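PDB 1ZEL: hypothetical protein Rv2827c from Mycobacterium tuberculosis, which is of unknown function but probably binds DNA through a winged-helix domain and is related to AbiEi-type antitoxins. Local coordinates for residues R91-R96 / I126-A131; R20-L25 / I61-Q66; E36-R41 / S53-L58. All coordinates share one frame; numbering follows the deposited sequence.

Contact 1: residues R91-R96 / I126-A131; sequences RSWLAR and IWLPPA
W93 reaches across from helix 88-96 and meets I126 and L128 with the far end of its indole. The closest approach is W93 CH2 to L128 CD2 at 3.7 Å, with L128 CD1 only slightly farther from the same W93 CH2, at 3.9 Å. The two methyls are placed differently against the ring: CD1 lies at the edge in the plane of the indole, whereas CD2 approaches obliquely. The W93 and L128 side chains come from opposite directions, so the leucine fork abuts the six-membered ring without stacking on it. I126 adds a lighter touch, its CD1 sitting near the ring plane 4.2 Å from W93 CZ3.

The reach depends on torsions. CA of W93 and CA of I126 are 12.6 Å apart, a gap bridged because W93 CG is anti to the backbone N (chi1 -170°) and chi2, near 7°, puts CA almost in the ring plane with CD1 on its side, so that the benzo half points away from the helix backbone. On the other side, the CG1 branch of I126 lies between N and the carbonyl carbon, and its extended chi2 then carries CD1 outward to the indole. The contact is purely apolar and small, burying 99 Å² in total, yet all three residues are buried.

Other residues pack directly on W93: F102 meets its ring with planes about 25° apart, and P135 and L138 touch it too. A second shell positions I126, whose backbone pairs with S143 and V145. Through W93 alone, of the residues in 91-96, the helix reaches strand 124-127 and the residue just after it; that strand is central in the mixed sheet, between 103-104 and 142-145, and I126 and L128 both touch V144 of the latter.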
loop_
_atom_site.group_PDB
_atom_site.type_symbol
_atom_site.label_atom_id
_atom_site.label_comp_id
_atom_site.label_asym_id
_atom_site.label_seq_id
_atom_site.Cartn_x
_atom_site.Cartn_y
_atom_site.Cartn_z
ATOM N N ARG A 91 -5.981 -6.981 5.340
ATOM C CA ARG A 91 -6.985 -8.026 5.150
ATOM C C ARG A 91 -7.844 -8.175 6.399
ATOM O O ARG A 91 -9.028 -8.469 6.289
ATOM C CB ARG A 91 -6.325 -9.363 4.799
ATOM C CG ARG A 91 -5.398 -9.268 3.576
ATOM C CD ARG A 91 -5.008 -10.643 3.089
ATOM N NE ARG A 91 -3.689 -10.629 2.458
ATOM C CZ ARG A 91 -3.455 -10.274 1.189
ATOM N NH1 ARG A 91 -4.451 -9.918 0.393
ATOM N NH2 ARG A 91 -2.213 -10.290 0.715
ATOM N N SER A 92 -7.268 -8.005 7.588
ATOM C CA SER A 92 -8.118 -8.077 8.797
ATOM C C SER A 92 -9.150 -6.952 8.873
ATOM O O SER A 92 -10.274 -7.133 9.392
ATOM C CB SER A 92 -7.280 -8.156 10.080
ATOM O OG SER A 92 -6.918 -6.888 10.581
ATOM N N TRP A 93 -8.778 -5.787 8.359
ATOM C CA TRP A 93 -9.727 -4.693 8.209
ATOM C C TRP A 93 -10.866 -5.029 7.243
ATOM O O TRP A 93 -12.053 -4.859 7.593
ATOM C CB TRP A 93 -8.985 -3.413 7.816
ATOM C CG TRP A 93 -9.836 -2.138 7.872
ATOM C CD1 TRP A 93 -11.101 -2.005 8.352
ATOM C CD2 TRP A 93 -9.414 -0.833 7.469
ATOM N NE1 TRP A 93 -11.518 -0.689 8.242
ATOM C CE2 TRP A 93 -10.488 0.048 7.706
ATOM C CE3 TRP A 93 -8.223 -0.325 6.933
ATOM C CZ2 TRP A 93 -10.414 1.415 7.404
ATOM C CZ3 TRP A 93 -8.144 1.036 6.646
ATOM C CH2 TRP A 93 -9.233 1.884 6.867
ATOM N N LEU A 94 -10.537 -5.530 6.049
ATOM C CA LEU A 94 -11.575 -5.947 5.080
ATOM C C LEU A 94 -12.490 -7.041 5.625
ATOM O O LEU A 94 -13.679 -7.134 5.243
ATOM C CB LEU A 94 -10.933 -6.445 3.790
ATOM C CG LEU A 94 -10.277 -5.351 2.969
ATOM C CD1 LEU A 94 -9.364 -5.986 1.914
ATOM C CD2 LEU A 94 -11.328 -4.448 2.349
ATOM N N ALA A 95 -11.937 -7.868 6.517
ATOM C CA ALA A 95 -12.707 -8.944 7.161
ATOM C C ALA A 95 -13.839 -8.395 8.013
ATOM O O ALA A 95 -14.910 -9.003 8.096
ATOM C CB ALA A 95 -11.792 -9.815 7.996
ATOM N N ARG A 96 -13.600 -7.260 8.663
ATOM C CA ARG A 96 -14.627 -6.559 9.440
ATOM C C ARG A 96 -15.459 -5.575 8.618
ATOM O O ARG A 96 -16.657 -5.393 8.886
ATOM C CB ARG A 96 -13.986 -5.759 10.567
ATOM C CG ARG A 96 -13.220 -6.549 11.611
ATOM C CD ARG A 96 -13.971 -7.743 12.138
ATOM N NE ARG A 96 -15.230 -7.425 12.815
ATOM C CZ ARG A 96 -15.918 -8.334 13.483
ATOM N NH1 ARG A 96 -15.438 -9.570 13.598
ATOM N NH2 ARG A 96 -17.055 -8.008 14.066
ATOM N N ILE A 126 -0.769 3.284 2.743
ATOM C CA ILE A 126 -2.065 3.270 2.067
ATOM C C ILE A 126 -2.580 4.667 1.811
ATOM O O ILE A 126 -2.142 5.623 2.437
ATOM C CB ILE A 126 -3.157 2.488 2.877
ATOM C CG1 ILE A 126 -3.404 3.149 4.244
ATOM C CG2 ILE A 126 -2.777 1.014 3.048
ATOM C CD1 ILE A 126 -4.607 2.545 4.980
ATOM N N TRP A 127 -3.528 4.773 0.895
ATOM C CA TRP A 127 -4.282 5.997 0.695
ATOM C C TRP A 127 -5.666 5.717 1.233
ATOM O O TRP A 127 -6.183 4.609 1.043
ATOM C CB TRP A 127 -4.356 6.350 -0.814
ATOM C CG TRP A 127 -5.387 7.465 -1.065
ATOM C CD1 TRP A 127 -5.217 8.807 -0.852
ATOM C CD2 TRP A 127 -6.757 7.292 -1.460
ATOM N NE1 TRP A 127 -6.401 9.487 -1.131
ATOM C CE2 TRP A 127 -7.354 8.574 -1.499
ATOM C CE3 TRP A 127 -7.534 6.175 -1.794
ATOM C CZ2 TRP A 127 -8.691 8.766 -1.869
ATOM C CZ3 TRP A 127 -8.855 6.365 -2.152
ATOM C CH2 TRP A 127 -9.424 7.650 -2.190
ATOM N N LEU A 128 -6.247 6.699 1.934
ATOM C CA LEU A 128 -7.637 6.635 2.376
ATOM C C LEU A 128 -8.361 7.904 1.962
ATOM O O LEU A 128 -7.792 8.980 2.074
ATOM C CB LEU A 128 -7.706 6.549 3.915
ATOM C CG LEU A 128 -7.668 5.169 4.576
ATOM C CD1 LEU A 128 -7.592 5.334 6.108
ATOM C CD2 LEU A 128 -8.870 4.355 4.179
ATOM N N PRO A 129 -9.623 7.793 1.522
ATOM C CA PRO A 129 -10.368 9.013 1.243
ATOM C C PRO A 129 -10.606 9.848 2.519
ATOM O O PRO A 129 -10.596 9.300 3.629
ATOM C CB PRO A 129 -11.691 8.504 0.682
ATOM C CG PRO A 129 -11.770 7.120 0.999
ATOM C CD PRO A 129 -10.417 6.583 1.250
ATOM N N PRO A 130 -10.757 11.180 2.360
ATOM C CA PRO A 130 -10.955 12.120 3.471
ATOM C C PRO A 130 -11.929 11.592 4.514
ATOM O O PRO A 130 -11.653 11.664 5.722
ATOM C CB PRO A 130 -11.562 13.341 2.774
ATOM C CG PRO A 130 -10.919 13.327 1.382
ATOM C CD PRO A 130 -10.731 11.863 1.042
ATOM N N ALA A 131 -13.045 11.033 4.049
ATOM C CA ALA A 131 -14.141 10.663 4.932
ATOM C C ALA A 131 -13.907 9.406 5.804
ATOM O O ALA A 131 -14.667 9.164 6.739
ATOM C CB ALA A 131 -15.432 10.520 4.115
#

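Contact 2: residues R20-L25 / I61-Q66; sequences RVVSGL and IGWLVQ
V22 sets one methyl squarely over the indole of W63, and this is the tight part of the contact. CG1 of V22 stands 3.8 Å from the centroid of the W63 six-membered ring and only 3° off the ring normal, a textbook CH-pi geometry. The distances agree: V22 CG1 is 4.0 to 4.1 Å from each of the six carbons of that W63 ring, so the methyl is centred on the benzo half of the indole. V22 CG1 is anti to the backbone N (chi1 173°), which carries it out from helix 19-28 onto the ring, the two side chains crossing at about a right angle.

The tryptophan is steadied from several sides. I61 CD1 lies at its edge, in plane; W63 NE1 donates to R13 O, satisfying the buried indole N-H; and R12 makes a cation-pi contact. The backbone also fixes its position: G62, with phi of 111°, is the C-prime residue of a Schellman motif ending helix 51-61, in which W63 N reaches L58 O and G62 N reaches R59 O. The turn swings the chain round so that W63 faces helix 19-28.

Packing is looser one step along. L25 CD1 and L64 CD2 approach to just 4.4 Å, and L64 gets that near only through the end of its side chain. R20 and Q66, which take no part in the contact, are the solvent-exposed residues of the two segments.

In the winged-helix domain this joins the first helix, 19-28, to the junction between helix 51-61 and strand 64-66, the edge strand of the small antiparallel sheet. L38 of helix 35-44, L58 of helix 51-61 and W73 of strand 72-75 close around L64.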
loop_
_atom_site.group_PDB
_atom_site.type_symbol
_atom_site.label_atom_id
_atom_site.label_comp_id
_atom_site.label_asym_id
_atom_site.label_seq_id
_atom_site.Cartn_x
_atom_site.Cartn_y
_atom_site.Cartn_z
ATOM N N ARG A 20 -12.008 -30.737 15.952
ATOM C CA ARG A 20 -12.821 -30.409 14.790
ATOM C C ARG A 20 -12.686 -28.953 14.386
ATOM O O ARG A 20 -12.746 -28.640 13.201
ATOM C CB ARG A 20 -14.298 -30.770 15.006
ATOM C CG ARG A 20 -14.517 -32.244 15.077
ATOM C CD ARG A 20 -15.984 -32.614 14.919
ATOM N NE ARG A 20 -16.072 -34.003 14.494
ATOM C CZ ARG A 20 -15.853 -35.030 15.302
ATOM N NH1 ARG A 20 -15.551 -34.812 16.579
ATOM N NH2 ARG A 20 -15.927 -36.269 14.837
ATOM N N VAL A 21 -12.486 -28.063 15.361
ATOM C CA VAL A 21 -12.336 -26.643 15.061
ATOM C C VAL A 21 -11.054 -26.422 14.260
ATOM O O VAL A 21 -11.063 -25.768 13.197
ATOM C CB VAL A 21 -12.298 -25.793 16.330
ATOM C CG1 VAL A 21 -12.186 -24.328 15.977
ATOM C CG2 VAL A 21 -13.548 -26.027 17.149
ATOM N N VAL A 22 -9.960 -27.003 14.740
ATOM C CA VAL A 22 -8.689 -26.868 14.038
ATOM C C VAL A 22 -8.752 -27.570 12.686
ATOM O O VAL A 22 -8.275 -27.018 11.686
ATOM C CB VAL A 22 -7.522 -27.379 14.916
ATOM C CG1 VAL A 22 -6.209 -27.397 14.133
ATOM C CG2 VAL A 22 -7.405 -26.495 16.183
ATOM N N SER A 23 -9.337 -28.773 12.636
ATOM C CA SER A 23 -9.420 -29.532 11.374
ATOM C C SER A 23 -10.244 -28.789 10.333
ATOM O O SER A 23 -9.925 -28.796 9.138
ATOM C CB SER A 23 -9.981 -30.942 11.601
ATOM O OG SER A 23 -8.963 -31.789 12.126
ATOM N N GLY A 24 -11.295 -28.121 10.786
ATOM C CA GLY A 24 -12.145 -27.348 9.881
ATOM C C GLY A 24 -11.439 -26.133 9.299
ATOM O O GLY A 24 -11.621 -25.804 8.115
ATOM N N LEU A 25 -10.708 -25.418 10.150
ATOM C CA LEU A 25 -9.864 -24.295 9.721
ATOM C C LEU A 25 -8.735 -24.792 8.814
ATOM O O LEU A 25 -8.411 -24.151 7.818
ATOM C CB LEU A 25 -9.300 -23.562 10.947
ATOM C CG LEU A 25 -10.322 -22.676 11.683
ATOM C CD1 LEU A 25 -9.784 -22.236 13.076
ATOM C CD2 LEU A 25 -10.704 -21.487 10.861
ATOM N N ILE A 61 -1.987 -21.638 22.813
ATOM C CA ILE A 61 -1.316 -22.800 22.255
ATOM C C ILE A 61 -0.815 -22.607 20.825
ATOM O O ILE A 61 -0.054 -23.436 20.333
ATOM C CB ILE A 61 -2.113 -24.126 22.439
ATOM C CG1 ILE A 61 -3.368 -24.166 21.595
ATOM C CG2 ILE A 61 -2.451 -24.356 23.903
ATOM C CD1 ILE A 61 -4.172 -25.430 21.831
ATOM N N GLY A 62 -1.223 -21.514 20.169
ATOM C CA GLY A 62 -0.480 -21.035 18.987
ATOM C C GLY A 62 -1.174 -21.173 17.654
ATOM O O GLY A 62 -0.557 -20.936 16.601
ATOM N N TRP A 63 -2.454 -21.552 17.692
ATOM C CA TRP A 63 -3.216 -21.777 16.462
ATOM C C TRP A 63 -3.803 -20.498 15.884
ATOM O O TRP A 63 -3.953 -20.388 14.683
ATOM C CB TRP A 63 -4.335 -22.812 16.706
ATOM C CG TRP A 63 -3.807 -24.234 16.843
ATOM C CD1 TRP A 63 -3.709 -24.984 18.001
ATOM C CD2 TRP A 63 -3.283 -25.042 15.785
ATOM N NE1 TRP A 63 -3.169 -26.232 17.704
ATOM C CE2 TRP A 63 -2.895 -26.280 16.350
ATOM C CE3 TRP A 63 -3.090 -24.828 14.400
ATOM C CZ2 TRP A 63 -2.326 -27.309 15.581
ATOM C CZ3 TRP A 63 -2.525 -25.847 13.627
ATOM C CH2 TRP A 63 -2.134 -27.083 14.229
ATOM N N LEU A 64 -4.192 -19.562 16.758
ATOM C CA LEU A 64 -4.728 -18.266 16.355
ATOM C C LEU A 64 -3.777 -17.180 16.847
ATOM O O LEU A 64 -3.313 -17.228 17.995
ATOM C CB LEU A 64 -6.130 -18.050 17.007
ATOM C CG LEU A 64 -7.252 -18.984 16.553
ATOM C CD1 LEU A 64 -8.568 -18.600 17.260
ATOM C CD2 LEU A 64 -7.437 -18.995 14.999
ATOM N N VAL A 65 -3.486 -16.204 15.989
ATOM C CA VAL A 65 -2.665 -15.055 16.375
ATOM C C VAL A 65 -3.510 -13.812 16.146
ATOM O O VAL A 65 -4.073 -13.620 15.039
ATOM C CB VAL A 65 -1.367 -14.982 15.565
ATOM C CG1 VAL A 65 -0.629 -13.650 15.811
ATOM C CG2 VAL A 65 -0.448 -16.166 15.929
ATOM N N GLN A 66 -3.641 -13.008 17.195
ATOM C CA GLN A 66 -4.496 -11.829 17.141
ATOM C C GLN A 66 -4.020 -10.861 16.063
ATOM O O GLN A 66 -2.819 -10.543 15.972
ATOM C CB GLN A 66 -4.575 -11.135 18.504
ATOM C CG GLN A 66 -5.717 -10.153 18.595
ATOM C CD GLN A 66 -5.914 -9.632 20.002
ATOM O OE1 GLN A 66 -5.792 -10.374 20.976
ATOM N NE2 GLN A 66 -6.237 -8.348 20.115
#

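Contact 3: residues E36-R41 / S53-L58; sequences EDLTQR and SAIREL
L38 and I55 are the nearest CA pair of the two segments, 8.0 Å apart. Both segments are regular: phi and psi stay helical throughout, and each carries i to i+4 backbone bonds, such as L58 N to A54 O at 2.9 Å and R41 N to D37 O at 3.1 Å. Neither segment contains a break, so the side chains meet from two intact helical surfaces.

L38 carries the contact from segment 36-41. Its CG is anti to the backbone N (chi1 -162°), which directs it toward the other helix; the rotation beyond CG is less certain, since chi2 lies off a staggered position. The L38 and I55 side chains run antiparallel alongside each other, but L38 CD2 is modelled too close to I55 CG1, so the placement of that methyl is doubtful and no distance is rested on it. The firmer evidence is L38 CD1, which meets L58 CD1 at 4.2 Å, an ordinary apolar distance.

Helices 35-44 and 51-61, joined by a short connection, by order and position correspond to the helix-turn-helix of the winged-helix fold; the second would then be the recognition helix of that family, which suggests that its outward face, bearing R56, might meet DNA. Its inward face is the apolar one used here, and V21 and L25 of helix 19-28 and L64 of strand 64-66 complete the core around L38.

Polar groups lie away from the interface. Along helix 35-44, R41 NE bonds D37 OD1 at 3.0 Å in an intrahelical salt bridge that is far from straight, its N-H...acceptor angle being 134°. The carboxylate is approached from above its plane, and the oxygen in turn lies tilted out of the guanidinium plane. The same guanidinium has a second acidic partner in D28, through NH2.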
loop_
_atom_site.group_PDB
_atom_site.type_symbol
_atom_site.label_atom_id
_atom_site.label_comp_id
_atom_site.label_asym_id
_atom_site.label_seq_id
_atom_site.Cartn_x
_atom_site.Cartn_y
_atom_site.Cartn_z
ATOM N N GLU A 36 -16.847 -14.274 14.847
ATOM C CA GLU A 36 -18.115 -14.887 14.479
ATOM C C GLU A 36 -17.897 -16.215 13.783
ATOM O O GLU A 36 -18.672 -17.152 13.976
ATOM C CB GLU A 36 -18.901 -13.960 13.553
ATOM C CG GLU A 36 -19.371 -12.638 14.195
ATOM C CD GLU A 36 -18.333 -11.492 14.131
ATOM O OE1 GLU A 36 -17.142 -11.730 13.854
ATOM O OE2 GLU A 36 -18.722 -10.334 14.366
ATOM N N ASP A 37 -16.864 -16.282 12.940
ATOM C CA ASP A 37 -16.496 -17.502 12.236
ATOM C C ASP A 37 -16.046 -18.553 13.252
ATOM O O ASP A 37 -16.448 -19.719 13.193
ATOM C CB ASP A 37 -15.372 -17.188 11.216
ATOM C CG ASP A 37 -14.892 -18.420 10.421
ATOM O OD1 ASP A 37 -15.615 -19.437 10.355
ATOM O OD2 ASP A 37 -13.773 -18.370 9.838
ATOM N N LEU A 38 -15.201 -18.163 14.184
ATOM C CA LEU A 38 -14.779 -19.108 15.215
ATOM C C LEU A 38 -15.948 -19.563 16.086
ATOM O O LEU A 38 -16.050 -20.751 16.396
ATOM C CB LEU A 38 -13.650 -18.531 16.083
ATOM C CG LEU A 38 -13.003 -19.720 16.795
ATOM C CD1 LEU A 38 -11.821 -20.267 15.985
ATOM C CD2 LEU A 38 -12.632 -19.370 18.182
ATOM N N THR A 39 -16.826 -18.635 16.484
ATOM C CA THR A 39 -18.009 -18.976 17.301
ATOM C C THR A 39 -18.876 -20.057 16.631
ATOM O O THR A 39 -19.301 -21.019 17.286
ATOM C CB THR A 39 -18.892 -17.717 17.610
ATOM O OG1 THR A 39 -18.114 -16.748 18.326
ATOM C CG2 THR A 39 -20.087 -18.078 18.460
ATOM N N GLN A 40 -19.156 -19.878 15.339
ATOM C CA GLN A 40 -19.937 -20.817 14.563
ATOM C C GLN A 40 -19.234 -22.178 14.473
ATOM O O GLN A 40 -19.870 -23.212 14.604
ATOM C CB GLN A 40 -20.208 -20.242 13.162
ATOM C CG GLN A 40 -20.900 -21.184 12.170
ATOM C CD GLN A 40 -22.226 -21.732 12.653
ATOM O OE1 GLN A 40 -22.817 -21.229 13.616
ATOM N NE2 GLN A 40 -22.717 -22.768 11.969
ATOM N N ARG A 41 -17.926 -22.170 14.258
ATOM C CA ARG A 41 -17.152 -23.406 14.153
ATOM C C ARG A 41 -17.123 -24.162 15.501
ATOM O O ARG A 41 -17.157 -25.394 15.543
ATOM C CB ARG A 41 -15.718 -23.084 13.732
ATOM C CG ARG A 41 -15.615 -22.639 12.278
ATOM C CD ARG A 41 -14.168 -22.357 11.878
ATOM N NE ARG A 41 -14.083 -21.966 10.469
ATOM C CZ ARG A 41 -13.994 -22.813 9.443
ATOM N NH1 ARG A 41 -13.974 -24.128 9.625
ATOM N NH2 ARG A 41 -13.910 -22.339 8.211
ATOM N N SER A 53 -13.084 -17.623 25.712
ATOM C CA SER A 53 -12.266 -18.662 26.328
ATOM C C SER A 53 -11.576 -19.588 25.336
ATOM O O SER A 53 -10.399 -19.877 25.478
ATOM C CB SER A 53 -13.124 -19.516 27.243
ATOM O OG SER A 53 -12.313 -20.439 27.943
ATOM N N ALA A 54 -12.332 -20.092 24.367
ATOM C CA ALA A 54 -11.785 -20.934 23.291
ATOM C C ALA A 54 -10.654 -20.221 22.567
ATOM O O ALA A 54 -9.565 -20.789 22.365
ATOM C CB ALA A 54 -12.895 -21.297 22.303
ATOM N N ILE A 55 -10.899 -18.959 22.205
ATOM C CA ILE A 55 -9.910 -18.172 21.456
ATOM C C ILE A 55 -8.639 -17.950 22.269
ATOM O O ILE A 55 -7.538 -18.044 21.729
ATOM C CB ILE A 55 -10.490 -16.821 20.937
ATOM C CG1 ILE A 55 -11.565 -17.087 19.885
ATOM C CG2 ILE A 55 -9.377 -15.974 20.299
ATOM C CD1 ILE A 55 -12.594 -16.007 19.724
ATOM N N ARG A 56 -8.807 -17.647 23.561
ATOM C CA ARG A 56 -7.690 -17.380 24.474
ATOM C C ARG A 56 -6.782 -18.597 24.507
ATOM O O ARG A 56 -5.554 -18.477 24.411
ATOM C CB ARG A 56 -8.255 -17.134 25.886
ATOM C CG ARG A 56 -7.481 -16.199 26.781
ATOM C CD ARG A 56 -8.449 -15.294 27.581
ATOM N NE ARG A 56 -9.488 -16.055 28.279
ATOM C CZ ARG A 56 -10.755 -15.664 28.395
ATOM N NH1 ARG A 56 -11.157 -14.513 27.861
ATOM N NH2 ARG A 56 -11.626 -16.429 29.042
ATOM N N GLU A 57 -7.382 -19.774 24.675
ATOM C CA GLU A 57 -6.610 -21.014 24.687
ATOM C C GLU A 57 -5.970 -21.307 23.333
ATOM O O GLU A 57 -4.808 -21.715 23.260
ATOM C CB GLU A 57 -7.456 -22.203 25.126
ATOM C CG GLU A 57 -6.640 -23.504 25.245
ATOM C CD GLU A 57 -7.446 -24.630 25.836
ATOM O OE1 GLU A 57 -8.461 -24.302 26.459
ATOM O OE2 GLU A 57 -7.087 -25.823 25.672
ATOM N N LEU A 58 -6.719 -21.110 22.260
ATOM C CA LEU A 58 -6.180 -21.349 20.924
ATOM C C LEU A 58 -5.015 -20.401 20.607
ATOM O O LEU A 58 -4.056 -20.772 19.884
ATOM C CB LEU A 58 -7.316 -21.246 19.881
ATOM C CG LEU A 58 -8.247 -22.464 19.820
ATOM C CD1 LEU A 58 -9.465 -22.188 18.904
ATOM C CD2 LEU A 58 -7.514 -23.759 19.359
#

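All three contacts are buried and apolar, but they serve different parts of the chain. Contacts 2 and 3 lie about 8 Å apart between centres and share one hydrophobic core: L38 of contact 3 also packs on L64 of contact 2, and contact 3 is nested within the loop that contact 2 closes. One relies on a methyl over an aromatic face, the other on branched aliphatic chains alone. Contact 1, its centre about 25 Å from that of contact 3 and 26 Å from that of contact 2, lies nearer the chain's centre; it instead presents an indole end to methyls and joins a helix to a different, mixed sheet. A charged link bridges the regions: R96 NH1 meets E36 OE1 at 2.8 Å in a salt bridge.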